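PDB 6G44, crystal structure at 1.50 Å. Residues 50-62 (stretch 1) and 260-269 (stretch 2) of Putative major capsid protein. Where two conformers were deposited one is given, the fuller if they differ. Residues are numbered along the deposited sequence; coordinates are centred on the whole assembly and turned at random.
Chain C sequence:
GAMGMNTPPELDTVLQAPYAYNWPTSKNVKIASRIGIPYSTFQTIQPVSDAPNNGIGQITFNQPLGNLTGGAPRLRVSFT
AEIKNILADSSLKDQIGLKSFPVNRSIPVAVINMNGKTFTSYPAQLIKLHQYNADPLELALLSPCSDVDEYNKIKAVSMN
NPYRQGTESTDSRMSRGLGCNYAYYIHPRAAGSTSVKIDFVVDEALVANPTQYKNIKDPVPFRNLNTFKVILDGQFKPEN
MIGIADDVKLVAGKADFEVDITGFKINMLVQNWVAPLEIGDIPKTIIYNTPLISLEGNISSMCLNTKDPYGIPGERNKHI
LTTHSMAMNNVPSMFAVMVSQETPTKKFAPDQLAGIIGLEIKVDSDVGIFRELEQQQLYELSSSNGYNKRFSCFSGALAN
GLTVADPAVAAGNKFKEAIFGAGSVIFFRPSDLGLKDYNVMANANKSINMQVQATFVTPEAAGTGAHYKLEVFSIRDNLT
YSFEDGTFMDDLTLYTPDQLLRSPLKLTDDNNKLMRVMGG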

# COMPACT_ATOMS: atom_id res chain seq x y z
N ASP C 50 13.61 39.61 -10.66
CA ASP C 50 12.19 39.29 -10.62
C ASP C 50 11.91 38.18 -11.62
O ASP C 50 12.36 38.23 -12.77
CB ASP C 50 11.28 40.49 -10.93
CG ASP C 50 11.35 41.59 -9.90
OD1 ASP C 50 11.92 41.40 -8.80
OD2 ASP C 50 10.80 42.68 -10.18
N ALA C 51 11.14 37.19 -11.19
CA ALA C 51 10.87 36.03 -12.00
C ALA C 51 10.16 36.41 -13.31
O ALA C 51 9.38 37.34 -13.30
CB ALA C 51 9.97 35.06 -11.23
N PRO C 52 10.40 35.64 -14.37
CA PRO C 52 9.69 35.96 -15.62
C PRO C 52 8.20 35.79 -15.40
O PRO C 52 7.76 34.74 -14.91
CB PRO C 52 10.23 34.96 -16.62
CG PRO C 52 10.87 33.89 -15.81
CD PRO C 52 11.30 34.49 -14.53
N ASN C 53 7.40 36.77 -15.78
CA ASN C 53 6.01 36.82 -15.35
C ASN C 53 5.14 35.67 -15.90
O ASN C 53 4.17 35.26 -15.26
CB ASN C 53 5.39 38.18 -15.70
CG ASN C 53 4.00 38.35 -15.16
OD1 ASN C 53 3.76 38.21 -13.95
ND2 ASN C 53 3.06 38.66 -16.05
N ASN C 54 5.51 35.15 -17.07
CA ASN C 54 4.79 34.02 -17.68
C ASN C 54 5.52 32.68 -17.50
O ASN C 54 5.19 31.69 -18.18
CB ASN C 54 4.50 34.27 -19.15
CG ASN C 54 5.71 34.19 -20.02
OD1 ASN C 54 6.85 34.20 -19.54
ND2 ASN C 54 5.47 34.09 -21.33
N GLY C 55 6.53 32.65 -16.63
CA GLY C 55 7.28 31.42 -16.35
C GLY C 55 8.32 30.97 -17.36
O GLY C 55 8.98 29.92 -17.16
N ILE C 56 8.52 31.74 -18.44
CA ILE C 56 9.48 31.35 -19.49
C ILE C 56 10.74 32.22 -19.54
O ILE C 56 10.70 33.38 -19.97
CB ILE C 56 8.86 31.32 -20.91
CG1 ILE C 56 7.66 30.37 -20.98
CG2 ILE C 56 9.92 30.88 -21.92
CD1 ILE C 56 6.89 30.48 -22.26
N GLY C 57 11.86 31.63 -19.16
CA GLY C 57 13.17 32.25 -19.26
C GLY C 57 14.13 31.78 -18.22
O GLY C 57 13.77 31.02 -17.32
N GLN C 58 15.37 32.24 -18.32
CA GLN C 58 16.38 31.83 -17.35
C GLN C 58 16.07 32.39 -15.96
O GLN C 58 15.68 33.55 -15.81
CB GLN C 58 17.77 32.26 -17.79
CG GLN C 58 18.90 31.60 -17.00
CD GLN C 58 20.26 32.15 -17.34
OE1 GLN C 58 20.58 33.26 -16.97
NE2 GLN C 58 21.08 31.35 -18.02
N ILE C 59 16.22 31.54 -14.93
CA ILE C 59 16.01 31.91 -13.54
C ILE C 59 17.24 31.47 -12.77
O ILE C 59 17.68 30.36 -12.94
CB ILE C 59 14.76 31.18 -12.97
CG1 ILE C 59 13.49 31.62 -13.72
CG2 ILE C 59 14.63 31.43 -11.46
CD1 ILE C 59 12.37 30.57 -13.68
N THR C 60 17.83 32.38 -11.99
CA THR C 60 19.05 32.10 -11.26
C THR C 60 18.88 32.39 -9.78
O THR C 60 18.44 33.48 -9.38
CB THR C 60 20.22 32.94 -11.81
OG1 THR C 60 20.49 32.53 -13.15
CG2 THR C 60 21.48 32.74 -10.95
N PHE C 61 19.26 31.39 -8.98
CA PHE C 61 19.43 31.57 -7.54
C PHE C 61 20.92 31.64 -7.25
O PHE C 61 21.70 30.84 -7.77
CB PHE C 61 18.78 30.41 -6.75
CG PHE C 61 17.32 30.26 -7.02
CD1 PHE C 61 16.39 31.03 -6.35
CD2 PHE C 61 16.89 29.39 -8.01
CE1 PHE C 61 15.05 30.92 -6.64
CE2 PHE C 61 15.55 29.28 -8.30
CZ PHE C 61 14.63 30.05 -7.61
N ASN C 62 21.31 32.63 -6.45
CA ASN C 62 22.73 32.81 -6.11
C ASN C 62 22.74 33.18 -4.65
O ASN C 62 22.43 34.29 -4.27
CB ASN C 62 23.36 33.91 -6.99
CG ASN C 62 24.83 34.11 -6.74
OD1 ASN C 62 25.32 33.85 -5.65
ND2 ASN C 62 25.55 34.58 -7.75
N ASP C 260 -2.86 30.72 -20.56
CA ASP C 260 -1.84 31.75 -20.28
C ASP C 260 -1.41 31.70 -18.82
O ASP C 260 -2.29 31.62 -17.98
CB ASP C 260 -2.44 33.13 -20.55
CG ASP C 260 -2.76 33.37 -22.01
OD1 ASP C 260 -1.91 33.03 -22.85
OD2 ASP C 260 -3.83 33.91 -22.31
N ILE C 261 -0.12 31.85 -18.55
CA ILE C 261 0.44 31.94 -17.19
C ILE C 261 0.77 33.40 -16.90
O ILE C 261 1.41 34.08 -17.72
CB ILE C 261 1.72 31.10 -17.07
CG1 ILE C 261 1.45 29.63 -17.50
CG2 ILE C 261 2.35 31.17 -15.68
CD1 ILE C 261 0.47 28.86 -16.64
N THR C 262 0.33 33.85 -15.74
CA THR C 262 0.66 35.19 -15.25
C THR C 262 1.03 35.13 -13.78
O THR C 262 0.71 34.16 -13.08
CB THR C 262 -0.51 36.18 -15.46
OG1 THR C 262 -1.67 35.78 -14.71
CG2 THR C 262 -0.84 36.32 -16.94
N GLY C 263 1.68 36.18 -13.30
CA GLY C 263 2.00 36.30 -11.90
C GLY C 263 2.97 35.24 -11.41
O GLY C 263 3.00 34.96 -10.21
N PHE C 264 3.76 34.68 -12.31
CA PHE C 264 4.72 33.61 -11.94
C PHE C 264 5.75 34.07 -10.91
O PHE C 264 6.37 35.13 -11.06
CB PHE C 264 5.39 33.03 -13.16
CG PHE C 264 6.30 31.89 -12.87
CD1 PHE C 264 5.78 30.61 -12.78
CD2 PHE C 264 7.64 32.08 -12.68
CE1 PHE C 264 6.63 29.54 -12.51
CE2 PHE C 264 8.49 31.01 -12.41
CZ PHE C 264 7.96 29.74 -12.30
N LYS C 265 5.89 33.28 -9.84
CA LYS C 265 6.91 33.48 -8.84
C LYS C 265 7.56 32.13 -8.53
O LYS C 265 6.91 31.08 -8.67
CB LYS C 265 6.32 34.04 -7.56
CG LYS C 265 5.69 35.42 -7.72
CD LYS C 265 6.73 36.48 -7.98
CE LYS C 265 6.14 37.89 -8.06
NZ LYS C 265 7.18 38.84 -8.59
N ILE C 266 8.83 32.17 -8.15
CA ILE C 266 9.58 30.97 -7.81
C ILE C 266 10.58 31.29 -6.72
O ILE C 266 11.25 32.33 -6.76
CB ILE C 266 10.23 30.33 -9.04
CG1 ILE C 266 10.87 28.96 -8.71
CG2 ILE C 266 11.23 31.28 -9.69
CD1 ILE C 266 11.40 28.23 -9.92
N ASN C 267 10.64 30.41 -5.70
CA ASN C 267 11.66 30.48 -4.65
C ASN C 267 12.29 29.10 -4.48
O ASN C 267 11.64 28.10 -4.78
CB ASN C 267 11.01 30.91 -3.33
CG ASN C 267 10.48 32.33 -3.37
OD1 ASN C 267 10.89 33.14 -4.19
ND2 ASN C 267 9.60 32.65 -2.44
N MET C 268 13.53 29.07 -4.02
CA MET C 268 14.22 27.82 -3.65
C MET C 268 14.18 27.70 -2.16
O MET C 268 14.60 28.63 -1.46
CB MET C 268 15.64 27.78 -4.17
CG MET C 268 16.36 26.49 -3.79
SD MET C 268 17.83 26.18 -4.77
CE MET C 268 18.87 27.53 -4.23
N LEU C 269 13.66 26.58 -1.65
CA LEU C 269 13.47 26.36 -0.23
C LEU C 269 14.39 25.24 0.21
O LEU C 269 14.36 24.15 -0.39
CB LEU C 269 12.04 25.97 0.08
CG LEU C 269 10.99 27.09 0.16
CD1 LEU C 269 10.93 28.00 -1.06
CD2 LEU C 269 9.61 26.54 0.43
O HOH W 1 8.00 38.67 -11.47
O HOH W 2 5.44 37.61 -11.70

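The most unusual feature of this contact is a glycine laid flat on a phenylalanine. Gly 55 CA lies 3.8 Å from the centroid of the Phe 264 ring and only 18° off its normal, so backbone, not side chain, covers that face. Its phi of 78° by itself favours glycine, and a CB built on Gly 55 in ideal geometry would sit 3.5 Å from Phe 264 CD1, a tight fit.

The glycine is delivered to the ring by a type I turn from Pro 52 to Gly 55, closed by the hydrogen bond from Gly 55 N to Pro 52 O at 3.0 Å. Asn 54, chi1 in the p well, adds a second brace, its OD1 accepting from Ile 56 N at 3.2 Å. The same turn carries the polar part of the contact. Asn 53 uses both of its oxygens: its backbone O accepts from Phe 264 N at 3.0 Å with a nearly straight angle of 161°, while its OD1 accepts from Gly 263 N at 3.0 Å with a more bent 131°. The CB of Asn 53 points away from the other stretch, but with chi1 at t the end of the side chain comes back within reach. Two successive amides at the corner where stretch 2 changes direction are thus satisfied by one residue. Around this pair, CA-H...O contacts run both ways, from Thr 262 CA to Asn 53 O at 3.5 Å and from Asn 54 CA to Ile 261 O at 3.4 Å.

Water extends the polar network. The O of water 2 lies 2.9 Å from Asn 53 OD1 and 2.7 Å from Phe 264 O and donates to both, so the side-chain oxygen serves a backbone amide and a solvent molecule at once. The O of water 1 donates to Ala 51 O at 2.6 Å and accepts from Lys 265 NZ at 3.0 Å; the lysine CB points away, yet its long chain brings the ammonium near enough for this relay.

Beyond the turn the rule changes from hydrogen bonds to side-chain packing. Strands 58-62 and 264-269 run in broadly the same direction, 34° apart, but their axes come no closer than 8.6 Å, and side chains fill the space. Ile 59 and Phe 61 face Phe 264, Ile 266 and Met 268, while Thr 60 between them is out of reach and Lys 265 and Asn 267 direct their CB atoms away: the alternation of a strand puts every second residue into the contact. Ile 59 CD1 lies 4.1 Å from Phe 264 CE2. Ile 59 CG2 lies 3.8 Å from Ile 266 CG2, and Ala 51 CB approaches Phe 264 CD2 at 4.1 Å.

Phe 61 ends the series with a second aliphatic carbon over an aromatic face: Met 268 CB stands 4.0 Å from the centroid of the Phe 61 ring, 9° off the normal, while Met 268 CE reaches Phe 61 CB at 3.8 Å.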